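Local coordinates for probable chitinase (Chromobacterium violaceum, PDB 5JH8), which probably binds and hydrolyses chitin, as a glycoside hydrolase family 18 enzyme with a TIM-barrel catalytic domain, at residues N75-A78 with D79-H82; P248-A252 with G253-L257; G300-D304 with A305-A309. All coordinates share one frame; numbering follows the deposited sequence.

Contact 1: N75-A78 with D79-H82; sequences NWSA and DIAH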
ATOM      1  N   ASN A  75     -14.419   4.271  -9.031  1.00 17.30           N
ATOM      2  CA  ASN A  75     -14.237   2.825  -9.057  1.00 16.08           C
ATOM      3  C   ASN A  75     -12.945   2.432  -9.751  1.00 12.62           C
ATOM      4  O   ASN A  75     -12.559   3.031 -10.758  1.00 13.45           O
ATOM      5  CB  ASN A  75     -15.373   2.147  -9.817  1.00 18.12           C
ATOM      6  CG  ASN A  75     -16.691   2.252  -9.102  1.00 21.63           C
ATOM      7  OD1 ASN A  75     -16.755   2.136  -7.879  1.00 22.97           O
ATOM      8  ND2 ASN A  75     -17.752   2.486  -9.858  1.00 22.80           N
ATOM      9  N   TRP A  76     -12.289   1.405  -9.217  1.00 11.87           N
ATOM     10  CA  TRP A  76     -11.180   0.797  -9.932  1.00 11.06           C
ATOM     11  C   TRP A  76     -11.660   0.325 -11.293  1.00 11.94           C
ATOM     12  O   TRP A  76     -12.739  -0.259 -11.408  1.00 13.99           O
ATOM     13  CB  TRP A  76     -10.627  -0.395  -9.150  1.00 10.97           C
ATOM     14  CG  TRP A  76      -9.985  -0.043  -7.865  1.00 12.01           C
ATOM     15  CD1 TRP A  76     -10.463  -0.292  -6.616  1.00 13.48           C
ATOM     16  CD2 TRP A  76      -8.726   0.622  -7.690  1.00 11.14           C
ATOM     17  NE1 TRP A  76      -9.583   0.174  -5.674  1.00 13.63           N
ATOM     18  CE2 TRP A  76      -8.506   0.735  -6.307  1.00 11.68           C
ATOM     19  CE3 TRP A  76      -7.763   1.130  -8.569  1.00 10.37           C
ATOM     20  CZ2 TRP A  76      -7.366   1.327  -5.786  1.00 11.66           C
ATOM     21  CZ3 TRP A  76      -6.615   1.709  -8.034  1.00 10.34           C
ATOM     22  CH2 TRP A  76      -6.442   1.810  -6.666  1.00 11.39           C
ATOM     23  N   SER A  77     -10.854   0.573 -12.323  1.00 11.54           N
ATOM     24  CA  SER A  77     -11.258   0.303 -13.699  1.00 12.14           C
ATOM     25  C   SER A  77     -10.259  -0.599 -14.417  1.00 11.74           C
ATOM     26  O   SER A  77      -9.180  -0.152 -14.828  1.00 11.43           O
ATOM     27  CB  SER A  77     -11.426   1.608 -14.456  1.00 13.26           C
ATOM     28  OG  SER A  77     -11.633   1.339 -15.824  1.00 14.50           O
ATOM     29  N   ALA A  78     -10.652  -1.856 -14.624  1.00 11.67           N
ATOM     30  CA  ALA A  78      -9.859  -2.739 -15.465  1.00 12.23           C
ATOM     31  C   ALA A  78      -9.730  -2.180 -16.875  1.00 12.30           C
ATOM     32  O   ALA A  78      -8.685  -2.339 -17.515  1.00 12.29           O
ATOM     33  CB  ALA A  78     -10.500  -4.128 -15.509  1.00 12.36           C
ATOM     34  N   ASP A  79     -10.773  -1.506 -17.371  1.00 12.42           N
ATOM     35  CA  ASP A  79     -10.734  -0.946 -18.721  1.00 13.20           C
ATOM     36  C   ASP A  79      -9.669   0.141 -18.853  1.00 12.81           C
ATOM     37  O   ASP A  79      -8.972   0.207 -19.872  1.00 13.57           O
ATOM     38  CB  ASP A  79     -12.105  -0.395 -19.110  1.00 15.26           C
ATOM     39  CG  ASP A  79     -13.125  -1.488 -19.409  1.00 18.03           C
ATOM     40  OD1 ASP A  79     -12.725  -2.659 -19.599  1.00 19.49           O
ATOM     41  OD2 ASP A  79     -14.330  -1.169 -19.463  1.00 20.00           O
ATOM     42  N   ILE A  80      -9.537   1.019 -17.851  1.00 12.00           N
ATOM     43  CA  ILE A  80      -8.485   2.033 -17.906  1.00 11.33           C
ATOM     44  C   ILE A  80      -7.114   1.371 -17.910  1.00 10.53           C
ATOM     45  O   ILE A  80      -6.227   1.747 -18.684  1.00 10.88           O
ATOM     46  CB  ILE A  80      -8.640   3.057 -16.767  1.00 12.25           C
ATOM     47  CG1 ILE A  80      -9.835   3.962 -17.043  1.00 13.66           C
ATOM     48  CG2 ILE A  80      -7.372   3.903 -16.624  1.00 11.88           C
ATOM     49  CD1 ILE A  80     -10.184   4.906 -15.913  1.00 15.21           C
ATOM     50  N   ALA A  81      -6.908   0.377 -17.043  1.00  9.96           N
ATOM     51  CA  ALA A  81      -5.611  -0.288 -17.032  1.00 10.81           C
ATOM     52  C   ALA A  81      -5.324  -0.944 -18.373  1.00 10.84           C
ATOM     53  O   ALA A  81      -4.197  -0.899 -18.869  1.00 11.73           O
ATOM     54  CB  ALA A  81      -5.530  -1.297 -15.886  1.00 10.82           C
ATOM     55  N   HIS A  82      -6.337  -1.568 -18.972  1.00 11.93           N
ATOM     56  CA  HIS A  82      -6.158  -2.179 -20.284  1.00 12.59           C
ATOM     57  C   HIS A  82      -5.761  -1.142 -21.337  1.00 11.77           C
ATOM     58  O   HIS A  82      -4.813  -1.345 -22.102  1.00 12.41           O
ATOM     59  CB  HIS A  82      -7.443  -2.879 -20.707  1.00 12.72           C
ATOM     60  CG  HIS A  82      -7.387  -3.389 -22.108  1.00 13.98           C
ATOM     61  ND1 HIS A  82      -6.698  -4.528 -22.448  1.00 13.91           N
ATOM     62  CD2 HIS A  82      -7.879  -2.886 -23.262  1.00 15.43           C
ATOM     63  CE1 HIS A  82      -6.795  -4.728 -23.750  1.00 15.50           C
ATOM     64  NE2 HIS A  82      -7.502  -3.740 -24.269  1.00 16.09           N
TER
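Ser77 and Ile80 meet through a side-chain-to-backbone hydrogen bond in which Ser77 OG accepts from Ile80 N at 2.9 Å, with a fairly straight angle of 163° at the hydrogen. The torsion accounts for it: with chi1 at 172°, OG lies opposite the backbone N and beside its own carbonyl carbon, and so reaches forward over the first turn of helix 78-85. Backbone bonds carry the turn onward. Ala81 N donates to Ser77 O over 3.2 Å, and His82 N to Ala78 O over 2.9 Å, each the i to i+4 step of an alpha helix. Ser77 O has a second donor in Asn69 ND2, which ties the helix start to the loop after strand 63-68. The CG1-CD1 branch of Ile80 runs back along the serine, with both atoms 3.8 Å from Ser77 CB. His82 turns its ring off the contact, and its ND1 is bonded to Asp119. Just upstream, Trp76 leaves the chain on another side and touches the bound histidine, so the cap directly follows a residue of the ligand pocket. The arrangement is a serine N-cap, at the start of a helix in a family 18 TIM-barrel domain.

Contact 2: P248-A252 with G253-L257; sequences PRYDA and GTHSL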
ATOM      1  N   PRO A 248      -8.226  -8.015  24.833  1.00 12.61           N
ATOM      2  CA  PRO A 248      -7.682  -8.379  23.525  1.00 14.66           C
ATOM      3  C   PRO A 248      -6.719  -9.548  23.634  1.00 15.03           C
ATOM      4  O   PRO A 248      -6.005  -9.705  24.624  1.00 17.47           O
ATOM      5  CB  PRO A 248      -6.957  -7.098  23.091  1.00 16.09           C
ATOM      6  CG  PRO A 248      -6.507  -6.472  24.367  1.00 16.50           C
ATOM      7  CD  PRO A 248      -7.594  -6.795  25.374  1.00 14.31           C
ATOM      8  N   ARG A 249      -6.706 -10.373  22.592  1.00 13.38           N
ATOM      9  CA  ARG A 249      -5.891 -11.577  22.511  1.00 12.86           C
ATOM     10  C   ARG A 249      -4.854 -11.377  21.417  1.00 11.80           C
ATOM     11  O   ARG A 249      -5.195 -11.005  20.283  1.00 12.97           O
ATOM     12  CB  ARG A 249      -6.749 -12.798  22.147  1.00 13.92           C
ATOM     13  CG  ARG A 249      -5.959 -14.124  21.934  1.00 16.07           C
ATOM     14  CD  ARG A 249      -6.858 -15.355  21.650  1.00 17.44           C
ATOM     15  NE  ARG A 249      -7.429 -15.367  20.298  1.00 18.03           N
ATOM     16  CZ  ARG A 249      -6.794 -15.817  19.215  1.00 18.82           C
ATOM     17  NH1 ARG A 249      -5.557 -16.300  19.307  1.00 19.37           N
ATOM     18  NH2 ARG A 249      -7.392 -15.781  18.028  1.00 20.19           N
ATOM     19  N   TYR A 250      -3.591 -11.596  21.754  1.00 10.44           N
ATOM     20  CA  TYR A 250      -2.538 -11.577  20.750  1.00  9.69           C
ATOM     21  C   TYR A 250      -2.420 -12.957  20.127  1.00  9.59           C
ATOM     22  O   TYR A 250      -2.136 -13.937  20.819  1.00 12.28           O
ATOM     23  CB  TYR A 250      -1.206 -11.164  21.355  1.00  9.14           C
ATOM     24  CG  TYR A 250      -0.178 -10.795  20.302  1.00  8.61           C
ATOM     25  CD1 TYR A 250      -0.252  -9.587  19.622  1.00  8.80           C
ATOM     26  CD2 TYR A 250       0.887 -11.636  20.011  1.00  9.79           C
ATOM     27  CE1 TYR A 250       0.705  -9.228  18.694  1.00  8.82           C
ATOM     28  CE2 TYR A 250       1.839 -11.292  19.063  1.00  9.31           C
ATOM     29  CZ  TYR A 250       1.748 -10.084  18.402  1.00  8.93           C
ATOM     30  OH  TYR A 250       2.702  -9.696  17.474  1.00  9.72           O
ATOM     31  N   ASP A 251      -2.662 -13.035  18.834  1.00 10.00           N
ATOM     32  CA  ASP A 251      -2.529 -14.278  18.086  1.00 12.02           C
ATOM     33  C   ASP A 251      -1.079 -14.387  17.632  1.00 11.19           C
ATOM     34  O   ASP A 251      -0.649 -13.717  16.690  1.00 11.68           O
ATOM     35  CB  ASP A 251      -3.491 -14.299  16.909  1.00 13.67           C
ATOM     36  CG  ASP A 251      -3.560 -15.673  16.263  1.00 16.77           C
ATOM     37  OD1 ASP A 251      -4.048 -16.623  16.922  1.00 17.60           O
ATOM     38  OD2 ASP A 251      -3.104 -15.821  15.114  1.00 19.18           O
ATOM     39  N   ALA A 252      -0.311 -15.225  18.320  1.00 11.88           N
ATOM     40  CA  ALA A 252       1.118 -15.291  18.049  1.00 13.17           C
ATOM     41  C   ALA A 252       1.415 -15.881  16.679  1.00 12.47           C
ATOM     42  O   ALA A 252       2.381 -15.466  16.035  1.00 15.06           O
ATOM     43  CB  ALA A 252       1.811 -16.106  19.140  1.00 15.51           C
ATOM     44  N   GLY A 253       0.591 -16.825  16.210  1.00 11.38           N
ATOM     45  CA  GLY A 253       0.825 -17.460  14.925  1.00 12.06           C
ATOM     46  C   GLY A 253       0.707 -16.521  13.747  1.00 11.07           C
ATOM     47  O   GLY A 253       1.283 -16.792  12.689  1.00 12.22           O
ATOM     48  N   THR A 254      -0.036 -15.430  13.901  1.00  9.65           N
ATOM     49  CA  THR A 254      -0.198 -14.452  12.832  1.00  8.88           C
ATOM     50  C   THR A 254       0.276 -13.062  13.231  1.00  8.46           C
ATOM     51  O   THR A 254       0.090 -12.110  12.461  1.00  8.48           O
ATOM     52  CB  THR A 254      -1.669 -14.359  12.384  1.00  9.78           C
ATOM     53  OG1 THR A 254      -2.453 -13.760  13.423  1.00 10.71           O
ATOM     54  CG2 THR A 254      -2.226 -15.720  12.013  1.00 10.62           C
ATOM     55  N   HIS A 255       0.839 -12.906  14.420  1.00  8.29           N
ATOM     56  CA  HIS A 255       1.223 -11.602  14.952  1.00  8.65           C
ATOM     57  C   HIS A 255       0.140 -10.564  14.691  1.00  8.26           C
ATOM     58  O   HIS A 255       0.355  -9.529  14.064  1.00  8.45           O
ATOM     59  CB  HIS A 255       2.595 -11.146  14.451  1.00  8.77           C
ATOM     60  CG  HIS A 255       3.711 -11.890  15.088  1.00  9.71           C
ATOM     61  ND1 HIS A 255       4.103 -11.650  16.385  1.00 10.61           N
ATOM     62  CD2 HIS A 255       4.454 -12.933  14.649  1.00 10.62           C
ATOM     63  CE1 HIS A 255       5.080 -12.480  16.698  1.00 11.93           C
ATOM     64  NE2 HIS A 255       5.309 -13.271  15.666  1.00 11.86           N
ATOM     65  N   SER A 256      -1.053 -10.857  15.208  1.00  8.20           N
ATOM     66  CA  SER A 256      -2.205  -9.990  15.025  1.00  8.65           C
ATOM     67  C   SER A 256      -2.988  -9.933  16.325  1.00  9.26           C
ATOM     68  O   SER A 256      -2.999 -10.898  17.087  1.00 11.50           O
ATOM     69  CB  SER A 256      -3.069 -10.499  13.868  1.00  8.96           C
ATOM     70  OG  SER A 256      -2.319 -10.565  12.662  1.00  9.81           O
ATOM     71  N   LEU A 257      -3.659  -8.812  16.550  1.00  8.46           N
ATOM     72  CA  LEU A 257      -4.440  -8.578  17.749  1.00  8.42           C
ATOM     73  C   LEU A 257      -5.918  -8.724  17.426  1.00  8.56           C
ATOM     74  O   LEU A 257      -6.391  -8.178  16.421  1.00  8.76           O
ATOM     75  CB  LEU A 257      -4.150  -7.184  18.286  1.00  9.01           C
ATOM     76  CG  LEU A 257      -4.714  -6.902  19.672  1.00 10.72           C
ATOM     77  CD1 LEU A 257      -3.883  -7.601  20.732  1.00 11.25           C
ATOM     78  CD2 LEU A 257      -4.766  -5.398  19.913  1.00 11.17           C
TER
HETATM   79  O   HOH W   1      -1.618 -18.489  17.359  1.00 31.51           O
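Leu257, Tyr250 and Ala252 lose the most surface here, and each marks a different level of a short hairpin between strands 249-251 and 256-262. At the open end, Leu257 is the non-hydrogen-bonded antiparallel partner of Tyr250, and its CD1 branch does the touching: it lies 3.9 Å from Pro248 CB and 4.3 Å from Tyr250 CD1, at the edge of the phenol ring.

Tyr250 reaches obliquely toward the turn. Its first torsion sets the ring beside its own carbonyl carbon and carries the hydroxyl to the bend, where OH and His255 ND1 share a short hydrogen bond of 2.6 Å. The oxygen lies in the imidazole plane, and the two rings meet rim to rim with planes 66° apart. Arg277 adds a cation-pi contact to Tyr250.

Ala252 contributes mainly backbone at the bend. Its O sits over one face of the His255 ring and accepts a weak bond from His255 N. Beside it, Asp251 binds on two sides: OD2 accepts a hydrogen bond from Thr254 OG1 at 2.7 Å on its anti lone pair, while Asp251 OD1 forms a salt bridge with Arg249 NH1 at 2.8 Å, in the guanidinium plane. Asp251 N donates to Ser256 O at 2.8 Å, and Ser256 N returns a bond to Asp251 O at 3.2 Å. His255, with phi 43° and psi 59°, and Ser256 both face Asp251, which defines a G1 beta bulge closing a tight antiparallel hairpin.

Contact 3: G300-D304 with A305-A309; sequences GMEDD and AFWAA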
ATOM      1  N   GLY A 300      -2.408   9.747   8.824  1.00  6.08           N
ATOM      2  CA  GLY A 300      -3.656  10.242   9.344  1.00  7.14           C
ATOM      3  C   GLY A 300      -4.405   9.209  10.151  1.00  7.99           C
ATOM      4  O   GLY A 300      -5.355   9.562  10.851  1.00 11.21           O
HETATM    5  N   MSE A 301      -4.008   7.945  10.069  1.00  6.47           N
HETATM    6  CA  MSE A 301      -4.684   6.888  10.798  1.00  6.17           C
HETATM    7  C   MSE A 301      -4.012   6.542  12.122  1.00  6.56           C
HETATM    8  O   MSE A 301      -4.542   5.736  12.899  1.00  7.42           O
HETATM    9  CB  MSE A 301      -4.700   5.618   9.946  1.00  6.39           C
HETATM   10  CG  MSE A 301      -5.384   5.769   8.633  1.00  7.34           C
HETATM   11 SE   MSE A 301      -5.360   4.031   7.760  1.00  7.94          SE
HETATM   12  CE  MSE A 301      -6.218   4.547   6.078  1.00 10.69           C
ATOM     13  N   GLU A 302      -2.817   7.069  12.333  1.00  7.49           N
ATOM     14  CA  GLU A 302      -1.888   6.563  13.334  1.00  7.38           C
ATOM     15  C   GLU A 302      -1.707   7.537  14.494  1.00  8.06           C
ATOM     16  O   GLU A 302      -2.294   8.614  14.539  1.00  8.64           O
ATOM     17  CB  GLU A 302      -0.558   6.199  12.672  1.00  7.63           C
ATOM     18  CG  GLU A 302       0.416   7.353  12.399  1.00  8.10           C
ATOM     19  CD  GLU A 302       0.115   8.175  11.171  1.00  7.44           C
ATOM     20  OE1 GLU A 302      -1.006   8.726  11.038  1.00  7.68           O
ATOM     21  OE2 GLU A 302       1.024   8.327  10.319  1.00  8.79           O
ATOM     22  N   ASP A 303      -0.878   7.120  15.442  1.00  7.88           N
ATOM     23  CA  ASP A 303      -0.398   7.979  16.509  1.00  8.02           C
ATOM     24  C   ASP A 303       1.087   7.689  16.699  1.00  7.70           C
ATOM     25  O   ASP A 303       1.687   6.922  15.947  1.00  7.88           O
ATOM     26  CB  ASP A 303      -1.228   7.823  17.788  1.00  8.58           C
ATOM     27  CG  ASP A 303      -1.192   6.425  18.351  1.00  8.93           C
ATOM     28  OD1 ASP A 303      -0.151   5.750  18.214  1.00  9.44           O
ATOM     29  OD2 ASP A 303      -2.242   5.994  18.896  1.00 11.30           O
ATOM     30  N   ASP A 304       1.697   8.312  17.711  1.00  7.99           N
ATOM     31  CA  ASP A 304       3.148   8.234  17.849  1.00  8.43           C
ATOM     32  C   ASP A 304       3.622   6.803  18.066  1.00  8.46           C
ATOM     33  O   ASP A 304       4.712   6.444  17.621  1.00  8.90           O
ATOM     34  CB  ASP A 304       3.623   9.107  19.008  1.00  9.59           C
ATOM     35  CG  ASP A 304       3.462  10.593  18.765  1.00  9.44           C
ATOM     36  OD1 ASP A 304       3.054  11.016  17.672  1.00  9.69           O
ATOM     37  OD2 ASP A 304       3.775  11.332  19.719  1.00 11.53           O
ATOM     38  N   ALA A 305       2.811   5.960  18.716  1.00  8.49           N
ATOM     39  CA  ALA A 305       3.247   4.599  18.998  1.00  8.93           C
ATOM     40  C   ALA A 305       3.391   3.767  17.739  1.00  7.48           C
ATOM     41  O   ALA A 305       4.189   2.828  17.710  1.00  8.78           O
ATOM     42  CB  ALA A 305       2.280   3.899  19.945  1.00  9.38           C
ATOM     43  N   PHE A 306       2.637   4.089  16.683  1.00  7.14           N
ATOM     44  CA  PHE A 306       2.792   3.377  15.430  1.00  6.98           C
ATOM     45  C   PHE A 306       4.190   3.568  14.872  1.00  7.02           C
ATOM     46  O   PHE A 306       4.884   2.597  14.544  1.00  7.28           O
ATOM     47  CB  PHE A 306       1.747   3.876  14.425  1.00  6.37           C
ATOM     48  CG  PHE A 306       1.843   3.195  13.093  1.00  6.44           C
ATOM     49  CD1 PHE A 306       1.277   1.943  12.906  1.00  7.37           C
ATOM     50  CD2 PHE A 306       2.476   3.801  12.016  1.00  7.23           C
ATOM     51  CE1 PHE A 306       1.356   1.312  11.685  1.00  7.21           C
ATOM     52  CE2 PHE A 306       2.554   3.167  10.787  1.00  7.16           C
ATOM     53  CZ  PHE A 306       1.963   1.928  10.624  1.00  7.46           C
ATOM     54  N   TRP A 307       4.617   4.826  14.739  1.00  6.81           N
ATOM     55  CA  TRP A 307       5.935   5.082  14.182  1.00  6.90           C
ATOM     56  C   TRP A 307       7.058   4.634  15.109  1.00  7.84           C
ATOM     57  O   TRP A 307       8.111   4.225  14.621  1.00  8.26           O
ATOM     58  CB  TRP A 307       6.058   6.548  13.761  1.00  8.03           C
ATOM     59  CG  TRP A 307       5.257   6.839  12.528  1.00  7.04           C
ATOM     60  CD1 TRP A 307       4.063   7.506  12.465  1.00  6.93           C
ATOM     61  CD2 TRP A 307       5.565   6.436  11.190  1.00  7.01           C
ATOM     62  NE1 TRP A 307       3.609   7.534  11.163  1.00  6.98           N
ATOM     63  CE2 TRP A 307       4.519   6.900  10.363  1.00  6.44           C
ATOM     64  CE3 TRP A 307       6.612   5.723  10.609  1.00  7.17           C
ATOM     65  CZ2 TRP A 307       4.511   6.685   8.988  1.00  7.37           C
ATOM     66  CZ3 TRP A 307       6.602   5.511   9.252  1.00  7.72           C
ATOM     67  CH2 TRP A 307       5.566   5.999   8.459  1.00  7.17           C
ATOM     68  N   ALA A 308       6.854   4.677  16.422  1.00  7.78           N
ATOM     69  CA  ALA A 308       7.864   4.131  17.323  1.00  8.78           C
ATOM     70  C   ALA A 308       8.049   2.641  17.062  1.00  8.74           C
ATOM     71  O   ALA A 308       9.179   2.136  17.096  1.00  9.38           O
ATOM     72  CB  ALA A 308       7.458   4.391  18.779  1.00  9.86           C
ATOM     73  N   ALA A 309       6.953   1.915  16.828  1.00  8.10           N
ATOM     74  CA  ALA A 309       7.035   0.490  16.545  1.00  7.78           C
ATOM     75  C   ALA A 309       7.708   0.208  15.203  1.00  7.53           C
ATOM     76  O   ALA A 309       8.535  -0.709  15.095  1.00  8.23           O
ATOM     77  CB  ALA A 309       5.646  -0.126  16.611  1.00  8.45           C
TER
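Glu302 and Trp307 make the principal side-chain bond: Trp307 NE1 donates to Glu302 OE2 at 2.8 Å, with 167° at the hydrogen. The oxygen lies at the indole edge, nearly in the ring plane, and receives the N-H on its anti lone pair; carboxylate and ring planes are 37° apart. The glutamate stem shares in the contact, CG lying 3.4 Å from Trp307 NE1 and CB 3.7 Å from Phe306 CB.

The shape of Glu302 makes this possible. CG stands between the backbone N and the carbonyl carbon (chi1 81°) and the chain bends again at chi2, which folds the carboxylate back beside the helix. Its other oxygen, OE1, is held on the syn side by Gly300 N at 2.8 Å, so both ends of the buried carboxylate are engaged and its rotation is restrained. Together these bonds fix the orientation of the loop after strand 293-297 against the first turn of helix 304-309.

The helix start positions the indole. Asp303 is the N-cap; its OD1 accepts a weak bond from Ala305 N at 3.0 Å, and its stronger partner is Trp234 NE1, which donates to the same oxygen. Asp303 O accepts from Phe306 N at 3.1 Å with the donor above the carbonyl plane, whereas Asp304 O receives Ala308 N at 3.0 Å in regular alpha-helical fashion. Farther out, Phe306 meets Trp234 edge to face, Tyr21 lies against the Trp307 ring, and Asp304 OD1 pairs with Arg20 and Tyr21.

Chemically, a buried carboxylate that accepts one indole and one backbone N-H is partly compensated by neutral donors, and these would probably favour its ionised form.

These are three separate local contacts that follow one another along the chain. Contact 1 lies about 36 Å from contact 2 and about 33 Å from contact 3, centre to centre, and on the opposite side of the chain's centre from both. Contacts 2 and 3 are closer, with centres about 19 Å apart and nearest atoms about 10 Å apart; helix 276-289 touches side chains of both. Contacts 1 and 3 relate to the ligand region: Trp76 belongs to the histidine pocket, while the side chains of Ser77 and Phe306 are each about 12 Å from that bound histidine. Phe306 is equally about 12 Å from the bound 6KY, and selenomethionine Met301 packs on Tyr11, Tyr219 and Met231 of the 6KY pocket.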